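Local coordinates for protein spectinomycin phosphotransferase (Legionella pneumophila, PDB 3I1A) that phosphorylates the antibiotic spectinomycin and so confers resistance, probably by transferring phosphate from a nucleoside triphosphate on a protein-kinase-like fold, at residues K149-V154 with D190-L195; S182-R187 with I325-E330. All blocks are in the same frame, centred on the assembly; numbering follows the deposited sequence.

Contacts 1 and 2 share helix 182-198: contact 2 uses its first turns, packing residues 182-187 against the C-terminal helix 322-329, and contact 1 uses a later part, tying residues 190-195 to helix 149-157. Their centres lie about 12 Å apart, and they touch directly, with Leu-195 CD2 3.6 Å from Glu-330 OE2 and Val-154 CG1 4.1 Å from Ile-185 CG2. Contact 1 is buried and polar; contact 2 is an arginine-phenylalanine stack at the surface. Their centres lie about 21 Å and 23 Å from the centre of the chain. Both are away from the known nucleotide and magnesium sites and join helices of the framework.

Contact 1 (K149-V154 with D190-L195)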
loop_
_atom_site.group_PDB
_atom_site.type_symbol
_atom_site.label_atom_id
_atom_site.label_comp_id
_atom_site.label_asym_id
_atom_site.label_seq_id
_atom_site.Cartn_x
_atom_site.Cartn_y
_atom_site.Cartn_z
ATOM N N LYS A 149 13.404 13.317 3.367
ATOM C CA LYS A 149 12.466 13.655 4.447
ATOM C C LYS A 149 12.490 12.723 5.650
ATOM O O LYS A 149 12.677 13.163 6.793
ATOM C CB LYS A 149 11.022 13.715 3.930
ATOM C CG LYS A 149 10.006 13.956 5.060
ATOM C CD LYS A 149 8.588 14.176 4.564
ATOM C CE LYS A 149 7.675 14.555 5.726
ATOM N NZ LYS A 149 6.340 15.044 5.278
ATOM N N TRP A 150 12.294 11.437 5.391
ATOM C CA TRP A 150 12.256 10.434 6.448
ATOM C C TRP A 150 13.606 10.187 7.086
ATOM O O TRP A 150 13.702 9.980 8.298
ATOM C CB TRP A 150 11.686 9.134 5.887
ATOM C CG TRP A 150 10.439 9.400 5.141
ATOM C CD1 TRP A 150 10.269 9.391 3.783
ATOM C CD2 TRP A 150 9.178 9.771 5.704
ATOM N NE1 TRP A 150 8.970 9.729 3.466
ATOM C CE2 TRP A 150 8.279 9.969 4.627
ATOM C CE3 TRP A 150 8.717 9.954 7.016
ATOM C CZ2 TRP A 150 6.948 10.340 4.822
ATOM C CZ3 TRP A 150 7.390 10.323 7.209
ATOM C CH2 TRP A 150 6.522 10.511 6.118
ATOM N N ARG A 151 14.660 10.190 6.281
ATOM C CA ARG A 151 15.973 9.987 6.851
ATOM C C ARG A 151 16.264 11.114 7.839
ATOM O O ARG A 151 16.844 10.886 8.886
ATOM C CB ARG A 151 17.034 9.970 5.751
ATOM C CG ARG A 151 16.946 8.731 4.868
ATOM C CD ARG A 151 18.136 8.631 3.934
ATOM N NE ARG A 151 18.086 9.589 2.839
ATOM C CZ ARG A 151 17.328 9.460 1.756
ATOM N NH1 ARG A 151 16.528 8.405 1.620
ATOM N NH2 ARG A 151 17.403 10.367 0.783
ATOM N N GLU A 152 15.856 12.324 7.497
ATOM C CA GLU A 152 16.086 13.472 8.372
ATOM C C GLU A 152 15.309 13.322 9.669
ATOM O O GLU A 152 15.849 13.576 10.747
ATOM C CB GLU A 152 15.690 14.779 7.669
ATOM C CG GLU A 152 16.550 15.085 6.445
ATOM C CD GLU A 152 16.155 16.370 5.734
ATOM O OE1 GLU A 152 14.946 16.681 5.660
ATOM O OE2 GLU A 152 17.056 17.065 5.230
ATOM N N ILE A 153 14.053 12.897 9.570
ATOM C CA ILE A 153 13.234 12.719 10.768
ATOM C C ILE A 153 13.855 11.696 11.709
ATOM O O ILE A 153 13.898 11.910 12.923
ATOM C CB ILE A 153 11.807 12.274 10.406
ATOM C CG1 ILE A 153 11.049 13.449 9.796
ATOM C CG2 ILE A 153 11.066 11.788 11.655
ATOM C CD1 ILE A 153 9.779 13.039 9.071
ATOM N N VAL A 154 14.351 10.584 11.182
ATOM C CA VAL A 154 14.935 9.605 12.080
ATOM C C VAL A 154 16.197 10.188 12.728
ATOM O O VAL A 154 16.496 9.894 13.880
ATOM C CB VAL A 154 15.282 8.260 11.368
ATOM C CG1 VAL A 154 15.942 7.326 12.332
ATOM C CG2 VAL A 154 13.991 7.602 10.827
ATOM N N ASP A 190 21.868 5.340 7.345
ATOM C CA ASP A 190 23.102 5.636 6.631
ATOM C C ASP A 190 23.223 4.848 5.340
ATOM O O ASP A 190 23.862 5.318 4.371
ATOM C CB ASP A 190 24.307 5.360 7.531
ATOM C CG ASP A 190 24.327 6.254 8.783
ATOM O OD1 ASP A 190 23.615 7.275 8.821
ATOM O OD2 ASP A 190 25.091 5.929 9.715
ATOM N N THR A 191 22.623 3.655 5.305
ATOM C CA THR A 191 22.694 2.856 4.081
ATOM C C THR A 191 21.730 3.415 3.060
ATOM O O THR A 191 22.063 3.509 1.873
ATOM C CB THR A 191 22.374 1.377 4.325
ATOM O OG1 THR A 191 23.411 0.801 5.122
ATOM C CG2 THR A 191 22.294 0.628 2.989
ATOM N N SER A 192 20.536 3.796 3.513
ATOM C CA SER A 192 19.563 4.396 2.613
ATOM C C SER A 192 20.178 5.676 2.022
ATOM O O SER A 192 20.080 5.923 0.821
ATOM C CB SER A 192 18.272 4.725 3.373
ATOM O OG SER A 192 17.400 5.481 2.564
ATOM N N GLU A 193 20.818 6.484 2.871
ATOM C CA GLU A 193 21.445 7.738 2.433
ATOM C C GLU A 193 22.573 7.478 1.420
ATOM O O GLU A 193 22.615 8.114 0.371
ATOM C CB GLU A 193 21.969 8.507 3.658
ATOM C CG GLU A 193 22.507 9.935 3.416
ATOM C CD GLU A 193 21.456 10.953 2.967
ATOM O OE1 GLU A 193 20.347 11.013 3.543
ATOM O OE2 GLU A 193 21.755 11.728 2.032
ATOM N N LYS A 194 23.470 6.546 1.734
ATOM C CA LYS A 194 24.588 6.183 0.853
ATOM C C LYS A 194 24.104 5.669 -0.501
ATOM O O LYS A 194 24.650 6.021 -1.557
ATOM C CB LYS A 194 25.443 5.102 1.514
ATOM C CG LYS A 194 26.637 4.605 0.699
ATOM C CD LYS A 194 27.094 3.233 1.210
ATOM C CE LYS A 194 28.554 2.925 0.861
ATOM N NZ LYS A 194 29.538 3.758 1.645
ATOM N N LEU A 195 23.088 4.817 -0.469
ATOM C CA LEU A 195 22.560 4.268 -1.696
ATOM C C LEU A 195 21.841 5.334 -2.507
ATOM O O LEU A 195 21.897 5.305 -3.738
ATOM C CB LEU A 195 21.640 3.076 -1.399
ATOM C CG LEU A 195 22.339 1.860 -0.777
ATOM C CD1 LEU A 195 21.342 0.707 -0.611
ATOM C CD2 LEU A 195 23.506 1.419 -1.665
HETATM O O HOH W 1 19.529 12.514 0.415
#
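Arg-151 and Glu-193 are the residues of segments 149-154 and 190-195 whose CA atoms lie nearest, 7.4 Å apart, and a salt bridge joins them. Arg-151 NE donates to Glu-193 OE1 at 2.8 Å, and the N-H...O angle of 143° marks a bent bond. OE1 lies at the edge of the guanidinium, close to its plane, whereas NE reaches OE1 from above the carboxylate, 54° out of that plane. The two flat groups are therefore turned steeply against each other and share one bond instead of a paired, fork-like one. A water completes the link, accepting from Arg-151 NH2 at 3.0 Å and donating to Glu-193 OE2 at 2.9 Å. Glu-193 is modelled in two conformers, so how permanent the bridge and its water link are is doubtful, since they hold for one conformer.

Nearer the backbone, Glu-193 CB is 3.8 Å from Arg-151 CD, and the hydroxyl oxygen Ser-192 OG lies 3.5 Å from Arg-151 CD. The arginine chain bends at chi3 (-74°), and the Arg-151 and Glu-193 side chains cross at about a right angle.

The second shell fixes the rotation of this group. Arg-151 NH1 forms a salt bridge with Glu-283 and a hydrogen bond with Tyr-279, both on helix 274-297, while NH2 is bonded to the backbone oxygen of Tyr-146. Ser-192 OG also bonds Glu-283, and Arg-155, one turn on from Arg-151, makes a second salt bridge to Glu-193 OE1. Two acidic groups near the buried guanidinium would be expected to stabilise its positive charge. The result is a polar three-helix junction, in which one arginine ties helices 149-157, 182-198 and 274-297 together in the helical C-terminal lobe of the aminoglycoside phosphotransferase fold.

Contact 2 (S182-R187 with I325-E330); sequences SAAIHR and IAFATE. With DMS (dimethyl sulfoxide), chain D.
Arg-187 and Phe-327 have the nearest CA atoms of segments 182-187 and 325-330, 8.7 Å apart, and the side chains of Arg-187 and Phe-327 span the gap. Arg-187 does so as a fully extended chain: CG stands anti to the backbone N (chi1 178°), and the aliphatic part runs on over one face of the Phe-327 ring. The guanidinium lies flat on that face, the planes only 11° apart, with Arg-187 CZ 4.0 Å from the ring centroid and 23° off the normal. This meets the geometry of a cation-pi stack. Arg-187 CD sits over the same face, 3.7 Å from the centroid, and adds a CH-pi contact.

At the ring edge, Phe-327 CZ is 3.6 Å from Ala-184 O, near the ring plane, and 4.0 Å from Ala-184 CB. The guanidinium edge carries further partners: Arg-187 NH1 makes a weak hydrogen bond of 3.3 Å to atom O of a dimethyl sulfoxide molecule, probably from the crystallisation liquor, and Arg-187 NH2 bonds weakly to a water that donates to Phe-327 O. Leu-188 also packs on Phe-327, while Phe-317 touches Ala-184. The arrangement is a surface arginine-phenylalanine stack, here packing the C-terminal helix of the chain against the start of helix 182-198 in the helical lobe of this kinase-like fold.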
loop_
_atom_site.group_PDB
_atom_site.type_symbol
_atom_site.label_atom_id
_atom_site.label_comp_id
_atom_site.label_asym_id
_atom_site.label_seq_id
_atom_site.Cartn_x
_atom_site.Cartn_y
_atom_site.Cartn_z
ATOM N N SER A 182 20.385 0.623 18.405
ATOM C CA SER A 182 20.922 1.844 17.803
ATOM C C SER A 182 21.805 1.618 16.587
ATOM O O SER A 182 21.719 2.362 15.607
ATOM C CB SER A 182 21.720 2.640 18.846
ATOM O OG SER A 182 21.891 3.972 18.403
ATOM N N ALA A 183 22.661 0.604 16.663
ATOM C CA ALA A 183 23.575 0.274 15.563
ATOM C C ALA A 183 22.795 -0.085 14.301
ATOM O O ALA A 183 23.132 0.358 13.196
ATOM C CB ALA A 183 24.460 -0.877 15.961
ATOM N N ALA A 184 21.749 -0.883 14.471
ATOM C CA ALA A 184 20.938 -1.279 13.331
ATOM C C ALA A 184 20.173 -0.079 12.792
ATOM O O ALA A 184 20.027 0.059 11.585
ATOM C CB ALA A 184 19.966 -2.408 13.725
ATOM N N ILE A 185 19.705 0.807 13.675
ATOM C CA ILE A 185 18.937 1.959 13.209
ATOM C C ILE A 185 19.772 2.958 12.409
ATOM O O ILE A 185 19.337 3.491 11.367
ATOM C CB ILE A 185 18.247 2.635 14.397
ATOM C CG1 ILE A 185 17.234 1.637 14.976
ATOM C CG2 ILE A 185 17.567 3.934 13.984
ATOM C CD1 ILE A 185 16.601 2.074 16.294
ATOM N N HIS A 186 20.977 3.214 12.886
ATOM C CA HIS A 186 21.840 4.138 12.175
ATOM C C HIS A 186 22.234 3.501 10.839
ATOM O O HIS A 186 22.306 4.184 9.818
ATOM C CB HIS A 186 23.078 4.451 13.027
ATOM C CG HIS A 186 22.827 5.470 14.100
ATOM N ND1 HIS A 186 23.307 6.759 14.026
ATOM C CD2 HIS A 186 22.125 5.396 15.258
ATOM C CE1 HIS A 186 22.913 7.437 15.090
ATOM N NE2 HIS A 186 22.193 6.635 15.853
ATOM N N ARG A 187 22.469 2.193 10.839
ATOM C CA ARG A 187 22.845 1.501 9.603
ATOM C C ARG A 187 21.729 1.602 8.550
ATOM O O ARG A 187 21.998 1.813 7.360
ATOM C CB ARG A 187 23.182 0.028 9.894
ATOM C CG ARG A 187 23.535 -0.801 8.646
ATOM C CD ARG A 187 23.946 -2.229 8.995
ATOM N NE ARG A 187 24.088 -3.078 7.808
ATOM C CZ ARG A 187 24.596 -4.304 7.820
ATOM N NH1 ARG A 187 25.028 -4.838 8.954
ATOM N NH2 ARG A 187 24.651 -5.013 6.697
ATOM N N ILE A 325 16.547 -8.919 6.482
ATOM C CA ILE A 325 16.523 -9.117 5.033
ATOM C C ILE A 325 17.150 -7.919 4.296
ATOM O O ILE A 325 17.862 -8.096 3.303
ATOM C CB ILE A 325 15.076 -9.351 4.551
ATOM C CG1 ILE A 325 14.591 -10.723 5.042
ATOM C CG2 ILE A 325 14.998 -9.263 3.025
ATOM C CD1 ILE A 325 13.139 -10.973 4.783
ATOM N N ALA A 326 16.905 -6.705 4.779
ATOM C CA ALA A 326 17.486 -5.513 4.152
ATOM C C ALA A 326 19.016 -5.596 4.246
ATOM O O ALA A 326 19.725 -5.416 3.245
ATOM C CB ALA A 326 16.979 -4.245 4.844
ATOM N N PHE A 327 19.527 -5.878 5.442
ATOM C CA PHE A 327 20.971 -5.985 5.642
ATOM C C PHE A 327 21.566 -7.075 4.766
ATOM O O PHE A 327 22.665 -6.925 4.226
ATOM C CB PHE A 327 21.294 -6.287 7.109
ATOM C CG PHE A 327 20.977 -5.163 8.046
ATOM C CD1 PHE A 327 20.608 -3.912 7.575
ATOM C CD2 PHE A 327 21.078 -5.355 9.423
ATOM C CE1 PHE A 327 20.347 -2.869 8.458
ATOM C CE2 PHE A 327 20.819 -4.318 10.305
ATOM C CZ PHE A 327 20.456 -3.079 9.828
ATOM N N ALA A 328 20.856 -8.188 4.646
ATOM C CA ALA A 328 21.328 -9.278 3.811
ATOM C C ALA A 328 21.357 -8.870 2.331
ATOM O O ALA A 328 22.085 -9.465 1.535
ATOM C CB ALA A 328 20.442 -10.490 3.994
ATOM N N THR A 329 20.575 -7.863 1.960
ATOM C CA THR A 329 20.532 -7.411 0.562
ATOM C C THR A 329 21.748 -6.569 0.221
ATOM O O THR A 329 22.251 -6.611 -0.902
ATOM C CB THR A 329 19.276 -6.558 0.267
ATOM O OG1 THR A 329 18.111 -7.279 0.671
ATOM C CG2 THR A 329 19.169 -6.255 -1.235
ATOM N N GLU A 330 22.212 -5.796 1.196
ATOM C CA GLU A 330 23.370 -4.939 0.995
ATOM C C GLU A 330 24.659 -5.742 1.062
ATOM O O GLU A 330 25.523 -5.613 0.189
ATOM C CB GLU A 330 23.396 -3.829 2.048
ATOM C CG GLU A 330 24.484 -2.798 1.819
ATOM C CD GLU A 330 24.335 -2.075 0.492
ATOM O OE1 GLU A 330 23.412 -2.423 -0.285
ATOM O OE2 GLU A 330 25.139 -1.154 0.229
HETATM S S DMS D . 23.947 -4.589 12.474
HETATM O O DMS D . 25.304 -5.139 12.222
HETATM C C1 DMS D . 23.549 -4.896 14.153
HETATM C C2 DMS D . 24.001 -2.816 12.406
HETATM O O HOH W 2 25.368 -7.793 4.895
#